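Local atomic coordinates of MRG701 (Oryza sativa, PDB entry 5IN1), a protein that probably binds methylated histone tails through its chromodomain, as a plant MRG-family chromatin protein linked to transcription. Residues V36-L39 with G40-K43. Sequence-based numbering, arbitrary orientation.
Sequences VHYL and GWSK
A water links H37, just before a type II beta turn running from Y38 to W41, to G40, the third residue of that turn, which follows directly on strand 31-38 of this chromodomain and illustrates how a tight turn can organise aromatic side chains. The water takes the N-H of G40 at 2.8 Å and also hydrogen-bonds NE2 of H37, lying in the plane of the imidazole. G40 occupies the turn position with positive phi (85°), where a CB would collide with the carbonyl oxygen of L39. W41 closes the turn: its N reaches Y38 O at 3.0 Å, approaching from above the carbonyl plane. Its indole then lies against Y38, whose CB sits 3.8 Å from CD2 of W41, over one face near the rim; the two rings are inclined by 31°. H13 meets both rings edge-to-face, and Y18 and W45 also meet the indole, an aromatic cluster reminiscent of the methyl-lysine cages of chromodomains. W41 O comes to the imidazole edge, close to its plane, 3.1 Å from H37 CE1. A second water donates to S42 O and accepts from the N-H of Y38. K43, bent twice along its chain, curls back across H37, while D46 takes both the ammonium, in a salt bridge, and H37 ND1, in a hydrogen bond. Were H37 replaced by an alanine, the water at G40 would probably lose its other protein partner, and D46 one of its bonds. The imidazole, swung anti to the backbone N (chi1 170°), turns one face to K43, whose NZ lies 3.4 Å from H37 CG.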
ATOM      1  N   VAL A  36       2.050  13.663  -7.776  1.00  6.07           N
ATOM      2  CA  VAL A  36       2.304  14.879  -7.018  1.00  7.31           C
ATOM      3  C   VAL A  36       2.147  16.124  -7.868  1.00  7.27           C
ATOM      4  O   VAL A  36       2.350  16.099  -9.080  1.00  6.63           O
ATOM      5  CB  VAL A  36       3.721  14.864  -6.386  1.00  7.11           C
ATOM      6  CG1 VAL A  36       3.860  13.673  -5.416  1.00  8.49           C
ATOM      7  CG2 VAL A  36       4.834  14.864  -7.459  1.00  7.75           C
ATOM      8  N   HIS A  37       1.762  17.211  -7.196  1.00  5.70           N
ATOM      9  CA  HIS A  37       1.743  18.542  -7.778  1.00  6.48           C
ATOM     10  C   HIS A  37       2.808  19.384  -7.067  1.00  6.00           C
ATOM     11  O   HIS A  37       2.834  19.406  -5.843  1.00  5.70           O
ATOM     12  CB  HIS A  37       0.355  19.187  -7.630  1.00  8.61           C
ATOM     13  CG  HIS A  37       0.342  20.641  -7.998  1.00  7.22           C
ATOM     14  ND1 HIS A  37       0.504  21.066  -9.294  1.00  8.62           N
ATOM     15  CD2 HIS A  37       0.240  21.760  -7.242  1.00  8.58           C
ATOM     16  CE1 HIS A  37       0.496  22.388  -9.330  1.00  9.50           C
ATOM     17  NE2 HIS A  37       0.330  22.836  -8.096  1.00  8.66           N
ATOM     18  N   TYR A  38       3.678  20.044  -7.831  1.00  5.28           N
ATOM     19  CA  TYR A  38       4.719  20.886  -7.262  1.00  5.64           C
ATOM     20  C   TYR A  38       4.117  22.246  -6.967  1.00  5.43           C
ATOM     21  O   TYR A  38       3.554  22.871  -7.869  1.00  6.67           O
ATOM     22  CB  TYR A  38       5.917  20.992  -8.215  1.00  6.00           C
ATOM     23  CG  TYR A  38       6.555  19.640  -8.498  1.00  7.61           C
ATOM     24  CD1 TYR A  38       7.636  19.191  -7.741  1.00  7.70           C
ATOM     25  CD2 TYR A  38       6.061  18.805  -9.501  1.00  6.83           C
ATOM     26  CE1 TYR A  38       8.215  17.944  -7.990  1.00  9.23           C
ATOM     27  CE2 TYR A  38       6.642  17.568  -9.765  1.00  9.43           C
ATOM     28  CZ  TYR A  38       7.697  17.141  -8.991  1.00 10.23           C
ATOM     29  OH  TYR A  38       8.260  15.903  -9.255  1.00 12.80           O
ATOM     30  N   LEU A  39       4.198  22.691  -5.712  1.00  4.92           N
ATOM     31  CA  LEU A  39       3.440  23.887  -5.325  1.00  6.42           C
ATOM     32  C   LEU A  39       3.972  25.117  -6.056  1.00  7.12           C
ATOM     33  O   LEU A  39       5.180  25.394  -6.042  1.00  6.10           O
ATOM     34  CB  LEU A  39       3.489  24.126  -3.818  1.00  6.12           C
ATOM     35  CG  LEU A  39       2.981  22.978  -2.953  1.00  6.17           C
ATOM     36  CD1 LEU A  39       2.810  23.435  -1.518  1.00  8.47           C
ATOM     37  CD2 LEU A  39       1.678  22.402  -3.510  1.00 10.33           C
ATOM     38  N   GLY A  40       3.057  25.862  -6.678  1.00  7.15           N
ATOM     39  CA  GLY A  40       3.408  27.048  -7.438  1.00  6.49           C
ATOM     40  C   GLY A  40       3.822  26.779  -8.877  1.00  7.80           C
ATOM     41  O   GLY A  40       4.065  27.728  -9.628  1.00  9.75           O
ATOM     42  N   TRP A  41       3.900  25.502  -9.266  1.00  7.28           N
ATOM     43  CA  TRP A  41       4.297  25.137 -10.628  1.00  9.02           C
ATOM     44  C   TRP A  41       3.089  24.830 -11.495  1.00  8.84           C
ATOM     45  O   TRP A  41       2.002  24.592 -10.985  1.00  9.50           O
ATOM     46  CB  TRP A  41       5.216  23.914 -10.623  1.00  8.33           C
ATOM     47  CG  TRP A  41       6.617  24.176 -10.217  1.00 10.33           C
ATOM     48  CD1 TRP A  41       7.092  25.260  -9.530  1.00 16.13           C
ATOM     49  CD2 TRP A  41       7.751  23.343 -10.491  1.00  9.59           C
ATOM     50  NE1 TRP A  41       8.450  25.147  -9.357  1.00 12.43           N
ATOM     51  CE2 TRP A  41       8.879  23.980  -9.938  1.00 15.30           C
ATOM     52  CE3 TRP A  41       7.923  22.136 -11.172  1.00 12.82           C
ATOM     53  CZ2 TRP A  41      10.159  23.435 -10.015  1.00 15.84           C
ATOM     54  CZ3 TRP A  41       9.196  21.598 -11.248  1.00 15.02           C
ATOM     55  CH2 TRP A  41      10.301  22.257 -10.680  1.00 13.76           C
ATOM     56  N   SER A  42       3.300  24.831 -12.808  1.00 10.27           N
ATOM     57  CA  SER A  42       2.273  24.426 -13.759  1.00 12.14           C
ATOM     58  C   SER A  42       1.778  23.012 -13.472  1.00 11.86           C
ATOM     59  O   SER A  42       2.560  22.145 -13.079  1.00 10.70           O
ATOM     60  CB  SER A  42       2.824  24.488 -15.189  1.00 12.88           C
ATOM     61  OG  SER A  42       1.919  23.922 -16.117  1.00 14.82           O
ATOM     62  N   LYS A  43       0.491  22.774 -13.700  1.00 11.05           N
ATOM     63  CA  LYS A  43      -0.079  21.433 -13.607  1.00 12.15           C
ATOM     64  C   LYS A  43       0.544  20.485 -14.636  1.00 10.97           C
ATOM     65  O   LYS A  43       0.506  19.271 -14.450  1.00 11.40           O
ATOM     66  CB  LYS A  43      -1.598  21.475 -13.792  1.00 16.62           C
ATOM     67  CG  LYS A  43      -2.347  22.344 -12.796  1.00 22.24           C
ATOM     68  CD  LYS A  43      -2.090  21.924 -11.345  1.00 26.30           C
ATOM     69  CE  LYS A  43      -2.799  20.628 -10.968  1.00 22.12           C
ATOM     70  NZ  LYS A  43      -2.629  20.283  -9.538  1.00 25.38           N
TER
HETATM   71  O   HOH W   1       0.329  25.422  -7.134  1.00 17.29           O
HETATM   72  O   HOH W   2       3.317  20.409 -10.796  1.00  8.41           O